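Long-range contacts in LPS-assembly lipoprotein LptE (Acinetobacter baumannii, PDB 5TSE), which probably works with LptD in assembling lipopolysaccharide at the surface of the outer membrane, and probably binds lipopolysaccharide itself: residues A[57-62]-A[71-76]; A[92-97]-A[127-132]; A[96-101]-A[119-124]. All coordinates share one frame; numbering follows the deposited sequence.

Overall arrangement
All three contacts belong to one layered unit in which helix 110-134 packs on a mixed beta sheet. Contact 1 joins strands 49-64 and 68-81, a hairpin near the surface, by backbone hydrogen bonds. Contacts 2 and 3 both join the edge strand 92-101 to helix 110-134 and share Ala96 and Ala97. They are partly buried. Helix side chains meet the strand's side chains and, in contact 2, its backbone. Contact 2 uses mainly a leucine and two glutamines; in contact 3 an arginine-aspartate salt bridge borders small apolar groups. Strand 68-81 links the set, since Leu74 O of contact 1 lies 3.0 Å from Ala96 N of contacts 2 and 3.

Contact 1. Residues A[57-62]-A[71-76]; sequences TPRRQL and LLRLTV. With FMT (formic acid), chain D.
Thr57 to Gln61 pair with Thr75 to Leu71 as antiparallel strands of a beta hairpin, strands 49-64 and 68-81. The segment axes run at 160° and approach to 4.6 Å. Thr57-Thr75, Arg59-Arg73 and Gln61-Leu71 are hydrogen-bonded pairs, each closed by two backbone bonds. Leu71 N donates to Gln61 O at 2.8 Å. Pro58-Leu74 and Arg60-Leu72 are the non-hydrogen-bonded pairs between them.

Pro58, Arg60, Leu72 and Leu74 occupy the sheet face that carries helix 110-134. Leu72 and Leu74 are buried there against Leu117, Val121 and Leu125. Leu72 CD2 lies alongside Arg60 CG at 3.8 Å, while the Arg60 guanidinium forms salt bridges with Glu110 and Glu114 of the helix.

On the other face, Arg59 and Arg73 extend together from the sheet. A bend at chi3 (-51°) sets Arg73 NE beside Arg59 NH2, 3.7 Å away, a close approach of like charges. Their guanidinium planes are 39° apart. Arg73 NH1 bonds to Thr95 OG1 of the next strand. Gln61 CG sits 3.9 Å above the centre of the Arg59 guanidinium. Water 1 bridges Thr57 O and Thr75 OG1. A formic acid, probably from the crystallisation liquor, is also bonded to Thr77 OG1, and its O2 accepts a short hydrogen bond from Thr57 OG1 at 2.5 Å.

Contact 2. Residues A[92-97]-A[127-132]; sequences RTLTAA and QQITRQ
Leu94 lies against the side chains of Gln128 and Gln132, one helical turn apart. Leu94 CD1 packs on Gln128 CB at 3.8 Å, the two chains running past one another in opposite senses. Leu94 CD2 meets Gln132 NE2 tip to tip at 3.5 Å. Ile129 adds a looser apolar contact with Leu94 CD1.

Gln128 CG stands anti to the carbonyl carbon (chi1 -66°), and the chain beyond is extended toward the strand. There Gln128 NE2 donates to Thr95 O at 3.2 Å. The N-H points almost straight at the oxygen, which lies near the amide plane, but the donor sits well above the carbonyl plane of Thr95. NE2 also bonds to Asp124 OD1. On the other branch of the amide, water 2 donates to Gln128 OE1 and accepts from Thr95 N.

Arg92 crosses Gln132 at about a right angle, with Arg92 CG 3.3 Å from Gln132 OE1.

Strand 92-101 is the outermost strand beside 68-81, to which Leu94 and Ala96 are tied by backbone bonds with Val76 and Leu74. The contact is helix-on-sheet packing at this edge strand. On the helix, Ile129 also touches Leu31 of helix 25-37.

Contact 3. Residues A[96-101]-A[119-124]; sequences AARSYQ and RIVIDD
The packing of helix 110-134 on the edge strand 92-101 of the sheet is continued here by residues 96-98 and 120-124. The strand and helix segments run nearly antiparallel, at 158°, with their axes 7.4 Å apart at closest approach. Ala96 and Val121 have the nearest CA atoms.

The small Ala96 is consistent with this close approach. Ala96 CB lies 3.6 Å from Val121 O and also touches the carboxylate carbon of Asp124. Val121 divides its two methyl groups between neighbouring parts of the strand. Val121 CG1, anti to the backbone N (chi1 164°), packs on Ala96 CB at 3.9 Å. Val121 CG2 reaches the backbone N and CG of Arg98, whose side chain passes Val121 running the opposite way.

The Arg98 guanidinium grips a single oxygen, Asp124 OD2, with the two nitrogens of its outer end. Arg98 NH1 donates to Asp124 OD2 at 3.0 Å. Arg98 NH2 donates to the same Asp124 OD2 at 3.3 Å, and this second bond is more bent. The oxygen lies in the guanidinium plane and is met on its anti side. The guanidinium and carboxylate planes are 73° apart. Arg98 NH1 also donates to Ala97 O at 3.1 Å, from above that carbonyl plane, which ties the guanidinium back to its own strand. Ile120 CG2 lies over one guanidinium face, 3.7 Å from Arg98 NH2.

The two oxygens of Asp124 thus have different partners, OD2 the strand and OD1 Gln128 of its own helix. Ile122 touches Leu27 of helix 25-37. Strand 92-101 and the helix that follows it in the chain are joined in this way, as a helix packed on one face of a mixed sheet, a two-layer alpha+beta arrangement.

Contact 1. Residues A[57-62]-A[71-76]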
loop_
_atom_site.group_PDB
_atom_site.type_symbol
_atom_site.label_atom_id
_atom_site.label_comp_id
_atom_site.label_asym_id
_atom_site.label_seq_id
_atom_site.Cartn_x
_atom_site.Cartn_y
_atom_site.Cartn_z
ATOM N N THR A 57 3.976 -4.824 5.940
ATOM C CA THR A 57 5.004 -4.745 6.968
ATOM C C THR A 57 5.367 -3.298 7.334
ATOM O O THR A 57 6.008 -2.608 6.539
ATOM C CB THR A 57 6.271 -5.487 6.479
ATOM O OG1 THR A 57 5.906 -6.793 5.998
ATOM C CG2 THR A 57 7.303 -5.620 7.602
ATOM N N PRO A 58 4.912 -2.820 8.510
ATOM C CA PRO A 58 5.286 -1.484 8.954
ATOM C C PRO A 58 6.637 -1.601 9.618
ATOM O O PRO A 58 7.005 -2.688 10.039
ATOM C CB PRO A 58 4.217 -1.119 9.978
ATOM C CG PRO A 58 3.734 -2.423 10.500
ATOM C CD PRO A 58 3.970 -3.465 9.442
ATOM N N ARG A 59 7.361 -0.499 9.741
ATOM C CA ARG A 59 8.677 -0.566 10.344
ATOM C C ARG A 59 9.051 0.809 10.887
ATOM O O ARG A 59 8.684 1.839 10.324
ATOM C CB ARG A 59 9.632 -1.091 9.266
ATOM C CG ARG A 59 11.059 -1.452 9.630
ATOM C CD ARG A 59 11.567 -2.371 8.521
ATOM N NE ARG A 59 13.014 -2.593 8.509
ATOM C CZ ARG A 59 13.886 -1.992 7.692
ATOM N NH1 ARG A 59 15.176 -2.292 7.787
ATOM N NH2 ARG A 59 13.494 -1.103 6.775
ATOM N N ARG A 60 9.712 0.814 12.032
ATOM C CA ARG A 60 10.153 2.037 12.667
ATOM C C ARG A 60 11.655 1.928 12.906
ATOM O O ARG A 60 12.082 1.410 13.930
ATOM C CB ARG A 60 9.398 2.254 13.980
ATOM C CG ARG A 60 9.781 3.525 14.728
ATOM C CD ARG A 60 8.993 3.642 16.019
ATOM N NE ARG A 60 9.231 4.924 16.676
ATOM C CZ ARG A 60 10.219 5.189 17.534
ATOM N NH1 ARG A 60 11.113 4.255 17.874
ATOM N NH2 ARG A 60 10.311 6.413 18.064
ATOM N N GLN A 61 12.444 2.397 11.941
ATOM C CA GLN A 61 13.912 2.366 12.040
ATOM C C GLN A 61 14.498 3.556 12.751
ATOM O O GLN A 61 14.091 4.687 12.500
ATOM C CB GLN A 61 14.576 2.439 10.667
ATOM C CG GLN A 61 14.617 1.207 9.822
ATOM C CD GLN A 61 15.461 1.454 8.577
ATOM O OE1 GLN A 61 15.260 2.445 7.868
ATOM N NE2 GLN A 61 16.402 0.559 8.302
ATOM N N LEU A 62 15.501 3.296 13.582
ATOM C CA LEU A 62 16.250 4.328 14.258
ATOM C C LEU A 62 17.590 4.306 13.530
ATOM O O LEU A 62 18.299 3.309 13.567
ATOM C CB LEU A 62 16.395 4.022 15.751
ATOM C CG LEU A 62 15.041 3.897 16.473
ATOM C CD1 LEU A 62 15.217 3.505 17.929
ATOM C CD2 LEU A 62 14.235 5.188 16.369
ATOM N N LEU A 71 12.809 6.768 11.168
ATOM C CA LEU A 71 12.207 6.547 9.859
ATOM C C LEU A 71 11.026 5.571 9.936
ATOM O O LEU A 71 11.167 4.429 10.381
ATOM C CB LEU A 71 13.271 6.094 8.858
ATOM C CG LEU A 71 12.833 5.828 7.404
ATOM C CD1 LEU A 71 13.980 5.957 6.428
ATOM C CD2 LEU A 71 12.130 4.484 7.234
ATOM N N LEU A 72 9.866 6.048 9.487
ATOM C CA LEU A 72 8.625 5.291 9.514
ATOM C C LEU A 72 8.374 4.735 8.121
ATOM O O LEU A 72 8.137 5.487 7.181
ATOM C CB LEU A 72 7.493 6.205 9.965
ATOM C CG LEU A 72 7.766 6.897 11.324
ATOM C CD1 LEU A 72 6.769 8.002 11.593
ATOM C CD2 LEU A 72 7.773 5.909 12.479
ATOM N N ARG A 73 8.456 3.419 7.982
ATOM C CA ARG A 73 8.259 2.798 6.690
ATOM C C ARG A 73 7.087 1.850 6.675
ATOM O O ARG A 73 6.748 1.264 7.694
ATOM C CB ARG A 73 9.509 1.996 6.309
ATOM C CG ARG A 73 9.423 1.262 4.969
ATOM C CD ARG A 73 10.720 0.550 4.573
ATOM N NE ARG A 73 11.855 1.454 4.649
ATOM C CZ ARG A 73 12.118 2.433 3.782
ATOM N NH1 ARG A 73 11.315 2.686 2.743
ATOM N NH2 ARG A 73 13.190 3.191 3.973
ATOM N N LEU A 74 6.496 1.703 5.490
ATOM C CA LEU A 74 5.449 0.723 5.254
ATOM C C LEU A 74 5.798 0.047 3.938
ATOM O O LEU A 74 6.045 0.701 2.936
ATOM C CB LEU A 74 4.052 1.344 5.217
ATOM C CG LEU A 74 2.883 0.357 5.059
ATOM C CD1 LEU A 74 3.009 -0.854 5.976
ATOM C CD2 LEU A 74 1.557 1.070 5.302
ATOM N N THR A 75 5.846 -1.275 3.962
ATOM C CA THR A 75 6.195 -2.054 2.789
ATOM C C THR A 75 5.066 -3.025 2.480
ATOM O O THR A 75 4.543 -3.666 3.385
ATOM C CB THR A 75 7.495 -2.812 3.068
ATOM O OG1 THR A 75 8.518 -1.852 3.392
ATOM C CG2 THR A 75 7.909 -3.664 1.880
ATOM N N VAL A 76 4.679 -3.124 1.214
ATOM C CA VAL A 76 3.592 -4.043 0.820
ATOM C C VAL A 76 3.909 -4.834 -0.451
ATOM O O VAL A 76 4.371 -4.274 -1.442
ATOM C CB VAL A 76 2.240 -3.296 0.621
ATOM C CG1 VAL A 76 1.195 -4.200 -0.021
ATOM C CG2 VAL A 76 1.710 -2.778 1.938
HETATM C C FMT D . 7.074 -7.375 2.806
HETATM O O1 FMT D . 6.823 -7.567 1.629
HETATM O O2 FMT D . 6.300 -6.544 3.494
HETATM O O HOH W 1 8.775 -2.088 6.014
#

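Contact 2. Residues A[92-97]-A[127-132]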
loop_
_atom_site.group_PDB
_atom_site.type_symbol
_atom_site.label_atom_id
_atom_site.label_comp_id
_atom_site.label_asym_id
_atom_site.label_seq_id
_atom_site.Cartn_x
_atom_site.Cartn_y
_atom_site.Cartn_z
ATOM N N ARG A 92 4.410 -7.805 -6.504
ATOM C CA ARG A 92 5.028 -6.497 -6.624
ATOM C C ARG A 92 5.186 -5.941 -5.209
ATOM O O ARG A 92 4.209 -5.895 -4.468
ATOM C CB ARG A 92 4.132 -5.597 -7.468
ATOM C CG ARG A 92 4.491 -4.121 -7.452
ATOM C CD ARG A 92 5.892 -3.829 -7.975
ATOM N NE ARG A 92 6.049 -4.159 -9.388
ATOM C CZ ARG A 92 7.156 -3.954 -10.091
ATOM N NH1 ARG A 92 8.229 -3.409 -9.522
ATOM N NH2 ARG A 92 7.193 -4.290 -11.373
ATOM N N THR A 93 6.408 -5.536 -4.850
ATOM C CA THR A 93 6.731 -5.000 -3.529
ATOM C C THR A 93 6.962 -3.485 -3.583
ATOM O O THR A 93 7.868 -3.031 -4.275
ATOM C CB THR A 93 7.995 -5.696 -2.970
ATOM O OG1 THR A 93 7.730 -7.097 -2.817
ATOM C CG2 THR A 93 8.411 -5.124 -1.615
ATOM N N LEU A 94 6.151 -2.712 -2.855
ATOM C CA LEU A 94 6.280 -1.247 -2.827
ATOM C C LEU A 94 6.530 -0.766 -1.411
ATOM O O LEU A 94 6.258 -1.471 -0.458
ATOM C CB LEU A 94 5.025 -0.568 -3.356
ATOM C CG LEU A 94 4.519 -1.041 -4.710
ATOM C CD1 LEU A 94 3.350 -0.166 -5.146
ATOM C CD2 LEU A 94 5.631 -1.015 -5.746
ATOM N N THR A 95 7.023 0.459 -1.282
ATOM C CA THR A 95 7.328 0.990 0.018
ATOM C C THR A 95 7.192 2.499 0.053
ATOM O O THR A 95 7.414 3.176 -0.946
ATOM C CB THR A 95 8.762 0.590 0.439
ATOM O OG1 THR A 95 8.972 0.904 1.815
ATOM C CG2 THR A 95 9.824 1.299 -0.410
ATOM N N ALA A 96 6.799 3.017 1.203
ATOM C CA ALA A 96 6.679 4.462 1.391
ATOM C C ALA A 96 7.347 4.759 2.705
ATOM O O ALA A 96 7.362 3.908 3.591
ATOM C CB ALA A 96 5.225 4.893 1.417
ATOM N N ALA A 97 7.890 5.962 2.845
ATOM C CA ALA A 97 8.586 6.314 4.056
ATOM C C ALA A 97 8.734 7.802 4.278
ATOM O O ALA A 97 8.846 8.568 3.334
ATOM C CB ALA A 97 9.971 5.687 4.015
ATOM N N GLN A 127 -1.862 5.183 -2.780
ATOM C CA GLN A 127 -1.817 5.813 -4.102
ATOM C C GLN A 127 -0.867 5.062 -5.048
ATOM O O GLN A 127 -1.205 4.878 -6.210
ATOM C CB GLN A 127 -1.452 7.313 -3.990
ATOM C CG GLN A 127 -2.452 8.105 -3.150
ATOM C CD GLN A 127 -2.204 9.612 -3.138
ATOM O OE1 GLN A 127 -1.920 10.218 -4.166
ATOM N NE2 GLN A 127 -2.358 10.227 -1.969
ATOM N N GLN A 128 0.292 4.603 -4.561
ATOM C CA GLN A 128 1.223 3.835 -5.425
ATOM C C GLN A 128 0.612 2.505 -5.862
ATOM O O GLN A 128 0.789 2.081 -6.999
ATOM C CB GLN A 128 2.560 3.508 -4.744
ATOM C CG GLN A 128 3.463 4.671 -4.408
ATOM C CD GLN A 128 4.746 4.179 -3.739
ATOM O OE1 GLN A 128 5.526 3.408 -4.325
ATOM N NE2 GLN A 128 4.973 4.618 -2.524
ATOM N N ILE A 129 -0.041 1.817 -4.933
ATOM C CA ILE A 129 -0.685 0.538 -5.251
ATOM C C ILE A 129 -1.730 0.775 -6.323
ATOM O O ILE A 129 -1.783 0.063 -7.314
ATOM C CB ILE A 129 -1.379 -0.074 -4.028
ATOM C CG1 ILE A 129 -0.330 -0.460 -2.982
ATOM C CG2 ILE A 129 -2.174 -1.308 -4.432
ATOM C CD1 ILE A 129 -0.906 -0.775 -1.614
ATOM N N THR A 130 -2.556 1.783 -6.099
ATOM C CA THR A 130 -3.606 2.139 -7.027
ATOM C C THR A 130 -3.040 2.573 -8.394
ATOM O O THR A 130 -3.599 2.235 -9.444
ATOM C CB THR A 130 -4.488 3.228 -6.403
ATOM O OG1 THR A 130 -5.139 2.680 -5.250
ATOM C CG2 THR A 130 -5.520 3.699 -7.366
ATOM N N ARG A 131 -1.921 3.290 -8.366
ATOM C CA ARG A 131 -1.256 3.753 -9.585
ATOM C C ARG A 131 -0.881 2.548 -10.443
ATOM O O ARG A 131 -1.292 2.456 -11.601
ATOM C CB ARG A 131 0.033 4.532 -9.244
ATOM C CG ARG A 131 0.681 5.308 -10.397
ATOM C CD ARG A 131 -0.024 6.635 -10.713
ATOM N NE ARG A 131 0.112 7.633 -9.632
ATOM C CZ ARG A 131 -0.772 7.868 -8.645
ATOM N NH1 ARG A 131 -1.925 7.189 -8.549
ATOM N NH2 ARG A 131 -0.501 8.808 -7.731
ATOM N N GLN A 132 -0.125 1.613 -9.867
ATOM C CA GLN A 132 0.334 0.447 -10.626
ATOM C C GLN A 132 -0.761 -0.451 -11.182
ATOM O O GLN A 132 -0.530 -1.145 -12.170
ATOM C CB GLN A 132 1.370 -0.375 -9.859
ATOM C CG GLN A 132 2.686 0.375 -9.675
ATOM C CD GLN A 132 3.865 -0.541 -9.424
ATOM O OE1 GLN A 132 3.787 -1.750 -9.633
ATOM N NE2 GLN A 132 4.981 0.039 -9.028
HETATM O O HOH W 2 8.001 1.735 -3.524
#

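Contact 3. Residues A[96-101]-A[119-124]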
loop_
_atom_site.group_PDB
_atom_site.type_symbol
_atom_site.label_atom_id
_atom_site.label_comp_id
_atom_site.label_asym_id
_atom_site.label_seq_id
_atom_site.Cartn_x
_atom_site.Cartn_y
_atom_site.Cartn_z
ATOM N N ALA A 96 6.799 3.017 1.203
ATOM C CA ALA A 96 6.679 4.462 1.391
ATOM C C ALA A 96 7.347 4.759 2.705
ATOM O O ALA A 96 7.362 3.908 3.591
ATOM C CB ALA A 96 5.225 4.893 1.417
ATOM N N ALA A 97 7.890 5.962 2.845
ATOM C CA ALA A 97 8.586 6.314 4.056
ATOM C C ALA A 97 8.734 7.802 4.278
ATOM O O ALA A 97 8.846 8.568 3.334
ATOM C CB ALA A 97 9.971 5.687 4.015
ATOM N N ARG A 98 8.750 8.189 5.547
ATOM C CA ARG A 98 8.998 9.559 5.954
ATOM C C ARG A 98 9.850 9.473 7.207
ATOM O O ARG A 98 9.717 8.519 7.983
ATOM C CB ARG A 98 7.701 10.301 6.279
ATOM C CG ARG A 98 6.755 10.525 5.122
ATOM C CD ARG A 98 7.369 11.383 4.030
ATOM N NE ARG A 98 6.361 11.738 3.028
ATOM C CZ ARG A 98 5.957 10.960 2.025
ATOM N NH1 ARG A 98 6.433 9.726 1.860
ATOM N NH2 ARG A 98 5.031 11.413 1.182
ATOM N N SER A 99 10.743 10.438 7.399
ATOM C CA SER A 99 11.580 10.474 8.601
ATOM C C SER A 99 11.794 11.881 9.101
ATOM O O SER A 99 11.760 12.825 8.331
ATOM C CB SER A 99 12.946 9.835 8.343
ATOM O OG SER A 99 13.642 10.504 7.318
ATOM N N TYR A 100 12.040 12.001 10.403
ATOM C CA TYR A 100 12.313 13.285 11.034
ATOM C C TYR A 100 13.581 13.156 11.901
ATOM O O TYR A 100 14.027 12.043 12.220
ATOM C CB TYR A 100 11.113 13.743 11.877
ATOM C CG TYR A 100 10.801 12.879 13.085
ATOM C CD1 TYR A 100 10.072 11.715 12.962
ATOM C CD2 TYR A 100 11.220 13.249 14.356
ATOM C CE1 TYR A 100 9.776 10.936 14.064
ATOM C CE2 TYR A 100 10.933 12.466 15.469
ATOM C CZ TYR A 100 10.203 11.314 15.312
ATOM O OH TYR A 100 9.920 10.527 16.411
ATOM N N GLN A 101 14.154 14.294 12.274
ATOM C CA GLN A 101 15.347 14.303 13.112
ATOM C C GLN A 101 14.954 14.099 14.571
ATOM O O GLN A 101 14.198 14.895 15.123
ATOM C CB GLN A 101 16.097 15.631 12.976
ATOM C CG GLN A 101 17.364 15.716 13.837
ATOM C CD GLN A 101 17.991 17.104 13.885
ATOM O OE1 GLN A 101 17.595 18.018 13.151
ATOM N NE2 GLN A 101 18.980 17.267 14.762
ATOM N N ARG A 119 0.188 8.449 8.893
ATOM C CA ARG A 119 -0.996 8.643 8.018
ATOM C C ARG A 119 -0.572 9.036 6.600
ATOM O O ARG A 119 -1.176 8.593 5.617
ATOM C CB ARG A 119 -1.983 9.666 8.604
ATOM C CG ARG A 119 -2.850 9.101 9.729
ATOM C CD ARG A 119 -3.852 10.105 10.293
ATOM N NE ARG A 119 -3.280 11.055 11.268
ATOM C CZ ARG A 119 -2.740 12.251 10.998
ATOM N NH1 ARG A 119 -2.272 12.993 12.002
ATOM N NH2 ARG A 119 -2.647 12.720 9.751
ATOM N N ILE A 120 0.490 9.833 6.492
ATOM C CA ILE A 120 1.000 10.244 5.181
ATOM C C ILE A 120 1.620 9.046 4.432
ATOM O O ILE A 120 1.423 8.896 3.230
ATOM C CB ILE A 120 1.988 11.419 5.309
ATOM C CG1 ILE A 120 1.264 12.623 5.932
ATOM C CG2 ILE A 120 2.555 11.809 3.939
ATOM C CD1 ILE A 120 2.128 13.831 6.191
ATOM N N VAL A 121 2.302 8.165 5.160
ATOM C CA VAL A 121 2.950 6.976 4.577
ATOM C C VAL A 121 1.916 6.001 4.014
ATOM O O VAL A 121 2.053 5.527 2.888
ATOM C CB VAL A 121 3.872 6.256 5.608
ATOM C CG1 VAL A 121 4.237 4.842 5.160
ATOM C CG2 VAL A 121 5.130 7.086 5.889
ATOM N N ILE A 122 0.906 5.693 4.817
ATOM C CA ILE A 122 -0.177 4.791 4.399
ATOM C C ILE A 122 -0.858 5.349 3.155
ATOM O O ILE A 122 -1.011 4.652 2.158
ATOM C CB ILE A 122 -1.215 4.597 5.524
ATOM C CG1 ILE A 122 -0.580 3.802 6.655
ATOM C CG2 ILE A 122 -2.455 3.869 4.999
ATOM C CD1 ILE A 122 -1.441 3.653 7.894
ATOM N N ASP A 123 -1.226 6.620 3.219
ATOM C CA ASP A 123 -1.875 7.309 2.102
ATOM C C ASP A 123 -1.012 7.222 0.837
ATOM O O ASP A 123 -1.485 6.807 -0.212
ATOM C CB ASP A 123 -2.107 8.768 2.465
ATOM C CG ASP A 123 -2.972 9.469 1.472
ATOM O OD1 ASP A 123 -4.152 9.068 1.354
ATOM O OD2 ASP A 123 -2.494 10.430 0.835
ATOM N N ASP A 124 0.262 7.598 0.966
ATOM C CA ASP A 124 1.246 7.555 -0.127
ATOM C C ASP A 124 1.244 6.163 -0.739
ATOM O O ASP A 124 1.074 6.007 -1.951
ATOM C CB ASP A 124 2.644 7.935 0.447
ATOM C CG ASP A 124 3.811 7.859 -0.594
ATOM O OD1 ASP A 124 3.726 7.115 -1.588
ATOM O OD2 ASP A 124 4.847 8.533 -0.378
#